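Local atomic coordinates of cystalysin (Treponema denticola, PDB entry 1C7N), a protein that binds pyridoxal-5'-phosphate and belongs to the class I and II aminotransferase family of PLP-dependent enzymes. Residues L198-D203 with T217-I222; H83-Q88 with T230-A235; F170-N175 with R179-D184. One frame throughout, in Å; residues are numbered along the deposited sequence.

Contact 1: L198-D203 with T217-I222; sequences LMLWSD and TVFQSI. With PLP (pyridoxal-5'-phosphate), chain I.
A single phenylalanine ring carries nearly all of this contact: Phe219, in a short 3-10 segment, is met over one face by Leu200 and beside its rim by Ser202, both from strand 199-203. The CH-pi geometry is clear, since Leu200 CD2 lies 4.0 Å from the centroid of the Phe219 ring and only 23° off its normal, displaced toward the rim at CD1. The two side chains cross at about a right angle. With CG anti to the backbone N (chi1 175°) and chi2 at 66°, Leu200 meets the ring with both methyls, CD1 nearest CE1. Ser202 OG comes near the ring plane, 4.0 Å from Phe219 CB; its hydrogen bond goes to Glu204, whose carboxylate also accepts the backbone N-H of Phe219. Val218 O, just before the 3-10 segment, takes both Ser221 N and Ser221 OG, two bonds that hold the turn carrying Phe219. At the strand end, Asp203 brings OD1 to 2.6 Å from N1 of pyridoxal-5'-phosphate, while its OD2 is held by Ile205 N. Strand 199-203 runs between strands 165-171 and 230-234, and Phe219, touching Phe170 as well, packs on the sheet just ahead of helix 224-227.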
loop_
_atom_site.group_PDB
_atom_site.type_symbol
_atom_site.label_atom_id
_atom_site.label_comp_id
_atom_site.label_asym_id
_atom_site.label_seq_id
_atom_site.Cartn_x
_atom_site.Cartn_y
_atom_site.Cartn_z
ATOM N N LEU A 198 19.741 22.861 3.814
ATOM C CA LEU A 198 18.432 22.360 3.423
ATOM C C LEU A 198 18.542 21.124 2.553
ATOM O O LEU A 198 19.433 21.006 1.716
ATOM C CB LEU A 198 17.648 23.422 2.650
ATOM C CG LEU A 198 16.994 24.585 3.396
ATOM C CD1 LEU A 198 16.350 25.523 2.386
ATOM C CD2 LEU A 198 15.952 24.057 4.373
ATOM N N MET A 199 17.621 20.196 2.768
ATOM C CA MET A 199 17.570 18.978 1.987
ATOM C C MET A 199 16.569 19.338 0.895
ATOM O O MET A 199 15.839 20.316 1.040
ATOM C CB MET A 199 17.036 17.848 2.868
ATOM C CG MET A 199 17.328 16.460 2.364
ATOM S SD MET A 199 17.005 15.245 3.655
ATOM C CE MET A 199 16.972 13.747 2.680
ATOM N N LEU A 200 16.536 18.588 -0.200
ATOM C CA LEU A 200 15.575 18.880 -1.262
ATOM C C LEU A 200 14.632 17.708 -1.510
ATOM O O LEU A 200 15.071 16.616 -1.875
ATOM C CB LEU A 200 16.284 19.231 -2.577
ATOM C CG LEU A 200 15.330 19.429 -3.766
ATOM C CD1 LEU A 200 14.448 20.653 -3.525
ATOM C CD2 LEU A 200 16.117 19.593 -5.047
ATOM N N TRP A 201 13.339 17.942 -1.303
ATOM C CA TRP A 201 12.322 16.923 -1.534
ATOM C C TRP A 201 11.497 17.440 -2.710
ATOM O O TRP A 201 10.613 18.275 -2.533
ATOM C CB TRP A 201 11.419 16.751 -0.307
ATOM C CG TRP A 201 12.147 16.478 0.982
ATOM C CD1 TRP A 201 13.414 15.980 1.131
ATOM C CD2 TRP A 201 11.636 16.671 2.307
ATOM N NE1 TRP A 201 13.721 15.853 2.464
ATOM C CE2 TRP A 201 12.649 16.271 3.209
ATOM C CE3 TRP A 201 10.420 17.145 2.821
ATOM C CZ2 TRP A 201 12.484 16.331 4.592
ATOM C CZ3 TRP A 201 10.254 17.207 4.195
ATOM C CH2 TRP A 201 11.282 16.801 5.067
ATOM N N SER A 202 11.796 16.941 -3.905
ATOM C CA SER A 202 11.113 17.377 -5.117
ATOM C C SER A 202 10.024 16.427 -5.611
ATOM O O SER A 202 10.309 15.303 -6.045
ATOM C CB SER A 202 12.142 17.599 -6.225
ATOM O OG SER A 202 11.560 18.245 -7.338
ATOM N N ASP A 203 8.776 16.891 -5.538
ATOM C CA ASP A 203 7.625 16.107 -5.982
ATOM C C ASP A 203 7.380 16.432 -7.450
ATOM O O ASP A 203 6.890 17.513 -7.791
ATOM C CB ASP A 203 6.393 16.454 -5.134
ATOM C CG ASP A 203 5.161 15.631 -5.501
ATOM O OD1 ASP A 203 4.177 15.653 -4.719
ATOM O OD2 ASP A 203 5.160 14.974 -6.566
ATOM N N THR A 217 12.377 19.976 -16.352
ATOM C CA THR A 217 13.756 19.684 -15.992
ATOM C C THR A 217 13.748 19.003 -14.630
ATOM O O THR A 217 13.321 19.597 -13.641
ATOM C CB THR A 217 14.595 20.974 -15.875
ATOM O OG1 THR A 217 14.636 21.642 -17.143
ATOM C CG2 THR A 217 16.015 20.641 -15.425
ATOM N N VAL A 218 14.194 17.752 -14.578
ATOM C CA VAL A 218 14.253 17.041 -13.306
ATOM C C VAL A 218 15.253 17.826 -12.467
ATOM O O VAL A 218 16.428 17.950 -12.825
ATOM C CB VAL A 218 14.742 15.588 -13.490
ATOM C CG1 VAL A 218 14.986 14.949 -12.139
ATOM C CG2 VAL A 218 13.706 14.790 -14.266
ATOM N N PHE A 219 14.774 18.368 -11.354
ATOM C CA PHE A 219 15.600 19.188 -10.478
ATOM C C PHE A 219 16.982 18.631 -10.135
ATOM O O PHE A 219 17.989 19.311 -10.342
ATOM C CB PHE A 219 14.829 19.497 -9.194
ATOM C CG PHE A 219 15.148 20.844 -8.600
ATOM C CD1 PHE A 219 14.304 21.407 -7.648
ATOM C CD2 PHE A 219 16.284 21.552 -8.990
ATOM C CE1 PHE A 219 14.582 22.656 -7.093
ATOM C CE2 PHE A 219 16.573 22.803 -8.441
ATOM C CZ PHE A 219 15.722 23.356 -7.492
ATOM N N GLN A 220 17.043 17.403 -9.625
ATOM C CA GLN A 220 18.331 16.826 -9.244
ATOM C C GLN A 220 19.227 16.427 -10.413
ATOM O O GLN A 220 20.342 15.947 -10.207
ATOM C CB GLN A 220 18.124 15.616 -8.329
ATOM C CG GLN A 220 17.528 14.395 -9.008
ATOM C CD GLN A 220 17.572 13.175 -8.107
ATOM O OE1 GLN A 220 16.777 13.044 -7.172
ATOM N NE2 GLN A 220 18.522 12.284 -8.368
ATOM N N SER A 221 18.756 16.633 -11.637
ATOM C CA SER A 221 19.547 16.280 -12.815
ATOM C C SER A 221 20.484 17.407 -13.246
ATOM O O SER A 221 21.333 17.212 -14.114
ATOM C CB SER A 221 18.623 15.938 -13.985
ATOM O OG SER A 221 18.064 17.115 -14.545
ATOM N N ILE A 222 20.335 18.584 -12.644
ATOM C CA ILE A 222 21.164 19.724 -13.019
ATOM C C ILE A 222 22.453 19.878 -12.210
ATOM O O ILE A 222 23.281 20.729 -12.523
ATOM C CB ILE A 222 20.371 21.049 -12.914
ATOM C CG1 ILE A 222 20.067 21.364 -11.451
ATOM C CG2 ILE A 222 19.075 20.946 -13.713
ATOM C CD1 ILE A 222 19.479 22.742 -11.226
HETATM N N1 PLP I . 1.720 15.080 -5.342
HETATM C C2 PLP I . 0.978 16.027 -6.075
HETATM C C2A PLP I . 1.638 17.386 -6.223
HETATM C C3 PLP I . -0.269 15.548 -6.675
HETATM O O3 PLP I . -0.977 16.517 -7.257
HETATM C C4 PLP I . -0.635 14.187 -6.539
HETATM C C4A PLP I . -1.820 13.647 -7.202
HETATM C C5 PLP I . 0.269 13.281 -5.761
HETATM C C6 PLP I . 1.402 13.756 -5.166
HETATM C C5A PLP I . 0.035 11.786 -5.955
HETATM O O4P PLP I . -0.199 10.927 -4.910
HETATM P P PLP I . -0.300 9.375 -5.387
HETATM O O1P PLP I . -0.886 8.737 -4.211
HETATM O O2P PLP I . 1.106 8.879 -5.670
HETATM O O3P PLP I . -1.157 9.252 -6.571
#

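Contact 2: H83-Q88 with T230-A235; sequences HQWDIQ and TITFTA. Unlike the reference sequence in segment 83-88: Gln88 (reference Glu).
Trp85 brings the far end of its indole to Thr232 and Thr234, where the segment after helix 69-83 packs on strand 230-234 of the large mixed sheet of the PLP-dependent aminotransferase fold. The contact is small, burying 92 Å² in all, and its three touching residues are buried.

Across the segments the interactions are van der Waals only. Thr232 and Trp85 approach from opposite directions, and the methyl CG2 of Thr232 meets the benzo ring at an oblique angle. Thr234 lies two residues further along the same face of the strand; its methyl comes close to the ring plane, at the edge, with Thr234 CG2 4.2 Å from Trp85 CZ3. With CG anti to the backbone N (chi1 -174°), Trp85 extends its indole toward the strand.

A second apolar layer comes from the tryptophan's own segment. Ile87 CG2 sits 3.3 Å above the plane of the Trp85 ring, over its centre, so that face is covered by a residue two positions on. Met79 of helix 69-83 and Ile251 of strand 248-251 add further packing against Trp85.

Both threonine hydroxyls have partners outside the two segments, consistent with their methyls being what faces the indole. Thr232 OG1 is hydrogen-bonded to Gln220 OE1, and Thr234 OG1 to the backbone oxygen of Asn249 in the adjoining strand 248-251. In Thr232, OG1 is beside the backbone N and CG2 anti to it (OG1 chi1 -62°), so the hydroxyl and the methyl serve different neighbours. The closest approach between the two segments is Thr232 CG2 to Trp85 CH2, 3.8 Å.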
loop_
_atom_site.group_PDB
_atom_site.type_symbol
_atom_site.label_atom_id
_atom_site.label_comp_id
_atom_site.label_asym_id
_atom_site.label_seq_id
_atom_site.Cartn_x
_atom_site.Cartn_y
_atom_site.Cartn_z
ATOM N N HIS A 83 13.319 12.170 -19.769
ATOM C CA HIS A 83 13.817 13.338 -19.057
ATOM C C HIS A 83 15.325 13.592 -19.055
ATOM O O HIS A 83 15.806 14.402 -18.264
ATOM C CB HIS A 83 13.307 13.298 -17.611
ATOM C CG HIS A 83 11.813 13.290 -17.500
ATOM N ND1 HIS A 83 11.076 12.127 -17.417
ATOM C CD2 HIS A 83 10.918 14.304 -17.493
ATOM C CE1 HIS A 83 9.790 12.428 -17.362
ATOM N NE2 HIS A 83 9.667 13.741 -17.405
ATOM N N GLN A 84 16.071 12.931 -19.936
ATOM C CA GLN A 84 17.529 13.123 -19.991
ATOM C C GLN A 84 18.078 13.009 -18.576
ATOM O O GLN A 84 18.984 13.749 -18.190
ATOM C CB GLN A 84 17.881 14.519 -20.511
ATOM C CG GLN A 84 17.172 14.953 -21.764
ATOM C CD GLN A 84 17.313 16.448 -22.002
ATOM O OE1 GLN A 84 16.935 17.265 -21.153
ATOM N NE2 GLN A 84 17.859 16.815 -23.158
ATOM N N TRP A 85 17.522 12.082 -17.808
ATOM C CA TRP A 85 17.920 11.897 -16.425
ATOM C C TRP A 85 18.585 10.545 -16.227
ATOM O O TRP A 85 17.966 9.501 -16.431
ATOM C CB TRP A 85 16.678 12.028 -15.547
ATOM C CG TRP A 85 16.929 11.999 -14.084
ATOM C CD1 TRP A 85 18.093 12.304 -13.435
ATOM C CD2 TRP A 85 15.966 11.710 -13.068
ATOM N NE1 TRP A 85 17.910 12.220 -12.074
ATOM C CE2 TRP A 85 16.611 11.860 -11.824
ATOM C CE3 TRP A 85 14.613 11.339 -13.091
ATOM C CZ2 TRP A 85 15.948 11.653 -10.609
ATOM C CZ3 TRP A 85 13.956 11.136 -11.883
ATOM C CH2 TRP A 85 14.623 11.294 -10.662
ATOM N N ASP A 86 19.851 10.576 -15.819
ATOM C CA ASP A 86 20.632 9.362 -15.601
ATOM C C ASP A 86 20.592 8.889 -14.146
ATOM O O ASP A 86 21.249 9.467 -13.278
ATOM C CB ASP A 86 22.085 9.611 -16.020
ATOM C CG ASP A 86 22.913 8.342 -16.056
ATOM O OD1 ASP A 86 24.150 8.454 -16.191
ATOM O OD2 ASP A 86 22.338 7.236 -15.958
ATOM N N ILE A 87 19.814 7.845 -13.878
ATOM C CA ILE A 87 19.731 7.303 -12.526
ATOM C C ILE A 87 20.198 5.856 -12.567
ATOM O O ILE A 87 20.424 5.305 -13.641
ATOM C CB ILE A 87 18.288 7.339 -11.972
ATOM C CG1 ILE A 87 17.396 6.368 -12.747
ATOM C CG2 ILE A 87 17.731 8.751 -12.072
ATOM C CD1 ILE A 87 16.003 6.187 -12.146
ATOM N N GLN A 88 20.359 5.247 -11.400
ATOM C CA GLN A 88 20.773 3.852 -11.347
ATOM C C GLN A 88 19.625 3.042 -10.768
ATOM O O GLN A 88 18.749 3.587 -10.102
ATOM C CB GLN A 88 22.029 3.687 -10.487
ATOM C CG GLN A 88 23.260 4.391 -11.045
ATOM C CD GLN A 88 23.480 4.106 -12.518
ATOM O OE1 GLN A 88 23.333 2.972 -12.974
ATOM N NE2 GLN A 88 23.842 5.136 -13.270
ATOM N N THR A 230 19.077 15.192 -2.348
ATOM C CA THR A 230 17.719 15.334 -2.866
ATOM C C THR A 230 16.950 14.013 -2.866
ATOM O O THR A 230 17.522 12.942 -3.074
ATOM C CB THR A 230 17.722 15.864 -4.327
ATOM O OG1 THR A 230 18.339 17.157 -4.374
ATOM C CG2 THR A 230 16.290 15.961 -4.873
ATOM N N ILE A 231 15.648 14.110 -2.619
ATOM C CA ILE A 231 14.749 12.965 -2.657
ATOM C C ILE A 231 13.729 13.392 -3.703
ATOM O O ILE A 231 13.050 14.399 -3.524
ATOM C CB ILE A 231 14.001 12.740 -1.324
ATOM C CG1 ILE A 231 14.958 12.213 -0.251
ATOM C CG2 ILE A 231 12.861 11.759 -1.543
ATOM C CD1 ILE A 231 14.318 12.079 1.127
ATOM N N THR A 232 13.646 12.652 -4.802
ATOM C CA THR A 232 12.709 12.995 -5.864
ATOM C C THR A 232 11.571 11.987 -5.934
ATOM O O THR A 232 11.804 10.785 -6.097
ATOM C CB THR A 232 13.417 13.058 -7.236
ATOM O OG1 THR A 232 14.418 14.086 -7.214
ATOM C CG2 THR A 232 12.415 13.366 -8.334
ATOM N N PHE A 233 10.344 12.484 -5.800
ATOM C CA PHE A 233 9.159 11.631 -5.841
ATOM C C PHE A 233 8.570 11.557 -7.245
ATOM O O PHE A 233 8.236 12.580 -7.843
ATOM C CB PHE A 233 8.076 12.157 -4.887
ATOM C CG PHE A 233 8.580 12.496 -3.511
ATOM C CD1 PHE A 233 9.179 13.726 -3.261
ATOM C CD2 PHE A 233 8.452 11.590 -2.460
ATOM C CE1 PHE A 233 9.645 14.051 -1.986
ATOM C CE2 PHE A 233 8.918 11.906 -1.182
ATOM C CZ PHE A 233 9.515 13.140 -0.946
ATOM N N THR A 234 8.467 10.346 -7.785
ATOM C CA THR A 234 7.881 10.167 -9.112
ATOM C C THR A 234 6.944 8.977 -9.056
ATOM O O THR A 234 6.986 8.179 -8.113
ATOM C CB THR A 234 8.932 9.864 -10.205
ATOM O OG1 THR A 234 9.310 8.482 -10.131
ATOM C CG2 THR A 234 10.161 10.736 -10.029
ATOM N N ALA A 235 6.095 8.863 -10.070
ATOM C CA ALA A 235 5.152 7.762 -10.146
ATOM C C ALA A 235 4.420 7.842 -11.476
ATOM O O ALA A 235 4.371 8.899 -12.107
ATOM C CB ALA A 235 4.152 7.834 -8.989
#

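Contact 3: F170-N175 with R179-D184; sequences FCSPHN and RVWKKD. With PLP (pyridoxal-5'-phosphate), chain I.
Arg179 opens the second segment with a backbone bond: its carbonyl oxygen accepts the His174 N-H at 2.9 Å, nearly straight (165°). Its CB lies over one face of the Trp181 indole, while its guanidinium forms salt bridges with Glu323 and Glu185. Val180 follows, lying alongside Pro173 and pointing the same way, with Val180 CG2 4.0 Å from Pro173 CG; a cis peptide bond precedes that proline. Trp181 buries most. With CG anti to the carbonyl carbon (chi1 -53°), its indole reaches Cys171 O, to which NE1 donates at 2.9 Å in the ring plane. Phe170 CZ lies 3.3 Å above the face opposite Arg179 CB, offset toward the rim, its ring at 37° to the five-membered ring. At the indole edge stand Ser172 CB and His174 ND1. Lys182 then occupies the N-cap position of helix 183-195. The two hydrogen bonds tie the strand end and the loop after it to the segment leading into the helix. Asn175 ND2 donates to O3 of pyridoxal-5'-phosphate at 2.8 Å, while OD1 is bonded to Arg369. This chemistry is consistent with a second-shell role: Trp181 and Arg179 probably help position the strand end and loop that carry Cys171 and Asn175 in the cofactor pocket.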
loop_
_atom_site.group_PDB
_atom_site.type_symbol
_atom_site.label_atom_id
_atom_site.label_comp_id
_atom_site.label_asym_id
_atom_site.label_seq_id
_atom_site.Cartn_x
_atom_site.Cartn_y
_atom_site.Cartn_z
ATOM N N PHE A 170 9.383 20.781 -2.568
ATOM C CA PHE A 170 9.110 21.393 -3.862
ATOM C C PHE A 170 8.137 20.620 -4.758
ATOM O O PHE A 170 8.171 19.391 -4.814
ATOM C CB PHE A 170 10.449 21.567 -4.584
ATOM C CG PHE A 170 10.441 22.611 -5.658
ATOM C CD1 PHE A 170 10.207 23.946 -5.347
ATOM C CD2 PHE A 170 10.690 22.262 -6.983
ATOM C CE1 PHE A 170 10.224 24.920 -6.338
ATOM C CE2 PHE A 170 10.708 23.225 -7.976
ATOM C CZ PHE A 170 10.476 24.558 -7.656
ATOM N N CYS A 171 7.279 21.348 -5.467
ATOM C CA CYS A 171 6.316 20.719 -6.376
ATOM C C CYS A 171 6.669 21.153 -7.800
ATOM O O CYS A 171 6.652 22.350 -8.113
ATOM C CB CYS A 171 4.888 21.153 -6.026
ATOM S SG CYS A 171 3.569 20.127 -6.744
ATOM N N SER A 172 6.986 20.187 -8.662
ATOM C CA SER A 172 7.385 20.507 -10.033
ATOM C C SER A 172 7.074 19.408 -11.053
ATOM O O SER A 172 7.697 18.345 -11.021
ATOM C CB SER A 172 8.893 20.800 -10.041
ATOM O OG SER A 172 9.405 20.905 -11.351
ATOM N N PRO A 173 6.118 19.649 -11.975
ATOM C CA PRO A 173 5.302 20.859 -12.143
ATOM C C PRO A 173 4.563 21.196 -10.852
ATOM O O PRO A 173 4.301 20.311 -10.031
ATOM C CB PRO A 173 4.352 20.482 -13.272
ATOM C CG PRO A 173 5.190 19.551 -14.103
ATOM C CD PRO A 173 5.820 18.677 -13.042
ATOM N N HIS A 174 4.225 22.472 -10.690
ATOM C CA HIS A 174 3.552 22.948 -9.486
ATOM C C HIS A 174 2.023 22.942 -9.540
ATOM O O HIS A 174 1.410 23.715 -10.281
ATOM C CB HIS A 174 4.042 24.363 -9.160
ATOM C CG HIS A 174 3.706 24.815 -7.774
ATOM N ND1 HIS A 174 4.647 24.882 -6.765
ATOM C CD2 HIS A 174 2.537 25.211 -7.225
ATOM C CE1 HIS A 174 4.066 25.300 -5.656
ATOM N NE2 HIS A 174 2.787 25.508 -5.905
ATOM N N ASN A 175 1.429 22.056 -8.742
ATOM C CA ASN A 175 -0.024 21.914 -8.613
ATOM C C ASN A 175 -0.349 22.932 -7.523
ATOM O O ASN A 175 0.310 22.943 -6.480
ATOM C CB ASN A 175 -0.347 20.483 -8.140
ATOM C CG ASN A 175 -1.834 20.247 -7.881
ATOM O OD1 ASN A 175 -2.647 21.170 -7.896
ATOM N ND2 ASN A 175 -2.189 18.986 -7.627
ATOM N N ARG A 179 2.541 25.581 -13.170
ATOM C CA ARG A 179 3.871 26.054 -13.556
ATOM C C ARG A 179 4.870 24.923 -13.794
ATOM O O ARG A 179 4.931 23.955 -13.026
ATOM C CB ARG A 179 4.464 26.978 -12.481
ATOM C CG ARG A 179 4.073 28.461 -12.547
ATOM C CD ARG A 179 4.349 29.087 -13.914
ATOM N NE ARG A 179 5.651 28.735 -14.470
ATOM C CZ ARG A 179 6.798 29.333 -14.167
ATOM N NH1 ARG A 179 6.826 30.336 -13.300
ATOM N NH2 ARG A 179 7.926 28.924 -14.736
ATOM N N VAL A 180 5.634 25.047 -14.874
ATOM C CA VAL A 180 6.699 24.105 -15.196
ATOM C C VAL A 180 7.921 25.007 -15.059
ATOM O O VAL A 180 8.157 25.877 -15.892
ATOM C CB VAL A 180 6.602 23.560 -16.633
ATOM C CG1 VAL A 180 7.907 22.862 -17.010
ATOM C CG2 VAL A 180 5.443 22.572 -16.739
ATOM N N TRP A 181 8.676 24.807 -13.988
ATOM C CA TRP A 181 9.835 25.639 -13.679
ATOM C C TRP A 181 10.934 25.736 -14.724
ATOM O O TRP A 181 11.430 24.726 -15.230
ATOM C CB TRP A 181 10.418 25.200 -12.335
ATOM C CG TRP A 181 9.374 25.175 -11.265
ATOM C CD1 TRP A 181 8.887 24.078 -10.614
ATOM C CD2 TRP A 181 8.650 26.303 -10.752
ATOM N NE1 TRP A 181 7.902 24.453 -9.728
ATOM C CE2 TRP A 181 7.738 25.816 -9.793
ATOM C CE3 TRP A 181 8.681 27.682 -11.013
ATOM C CZ2 TRP A 181 6.864 26.653 -9.090
ATOM C CZ3 TRP A 181 7.812 28.520 -10.314
ATOM C CH2 TRP A 181 6.915 28.000 -9.365
ATOM N N LYS A 182 11.314 26.970 -15.040
ATOM C CA LYS A 182 12.358 27.208 -16.028
ATOM C C LYS A 182 13.731 26.881 -15.455
ATOM O O LYS A 182 13.919 26.872 -14.239
ATOM C CB LYS A 182 12.320 28.667 -16.502
ATOM C CG LYS A 182 11.153 28.979 -17.433
ATOM C CD LYS A 182 11.316 30.335 -18.106
ATOM C CE LYS A 182 10.587 31.435 -17.363
ATOM N NZ LYS A 182 9.107 31.285 -17.482
ATOM N N LYS A 183 14.685 26.608 -16.338
ATOM C CA LYS A 183 16.038 26.269 -15.917
ATOM C C LYS A 183 16.707 27.339 -15.067
ATOM O O LYS A 183 17.429 27.017 -14.121
ATOM C CB LYS A 183 16.902 25.945 -17.139
ATOM C CG LYS A 183 16.855 24.466 -17.530
ATOM C CD LYS A 183 17.451 24.216 -18.908
ATOM C CE LYS A 183 17.867 22.756 -19.069
ATOM N NZ LYS A 183 16.773 21.789 -18.765
ATOM N N ASP A 184 16.461 28.609 -15.379
ATOM C CA ASP A 184 17.073 29.686 -14.606
ATOM C C ASP A 184 16.500 29.749 -13.198
ATOM O O ASP A 184 17.214 30.058 -12.241
ATOM C CB ASP A 184 16.869 31.037 -15.290
ATOM C CG ASP A 184 17.685 32.135 -14.641
ATOM O OD1 ASP A 184 17.376 33.327 -14.865
ATOM O OD2 ASP A 184 18.648 31.804 -13.909
HETATM N N1 PLP I . 1.720 15.080 -5.342
HETATM C C2 PLP I . 0.978 16.027 -6.075
HETATM C C2A PLP I . 1.638 17.386 -6.223
HETATM C C3 PLP I . -0.269 15.548 -6.675
HETATM O O3 PLP I . -0.977 16.517 -7.257
HETATM C C4 PLP I . -0.635 14.187 -6.539
HETATM C C4A PLP I . -1.820 13.647 -7.202
HETATM C C5 PLP I . 0.269 13.281 -5.761
HETATM C C6 PLP I . 1.402 13.756 -5.166
HETATM C C5A PLP I . 0.035 11.786 -5.955
HETATM O O4P PLP I . -0.199 10.927 -4.910
HETATM P P PLP I . -0.300 9.375 -5.387
HETATM O O1P PLP I . -0.886 8.737 -4.211
HETATM O O2P PLP I . 1.106 8.879 -5.670
HETATM O O3P PLP I . -1.157 9.252 -6.571
#

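In the fold
All three contacts reach the same seven-stranded mixed sheet, whose neighbouring strands 165-171, 199-203 and 230-234 carry contacts 3, 1 and 2 in turn. The centres of contacts 1 and 2 lie about 9 Å apart, and those of contacts 1 and 3 about 10 Å. Contacts 2 and 3 are more distant, with centres about 15 Å apart and nearest atoms about 5 Å apart. Contact 1 lies between the others and touches both: Gln220 packs on Trp85, and Phe219 on Phe170. Along the chain contact 3 closes before contact 1 opens, helix 183-195 lying between their strands, and both are nested inside the loop closed by contact 2. Contacts 1 and 3 bring the ends of neighbouring strands to the same pyridoxal-5'-phosphate.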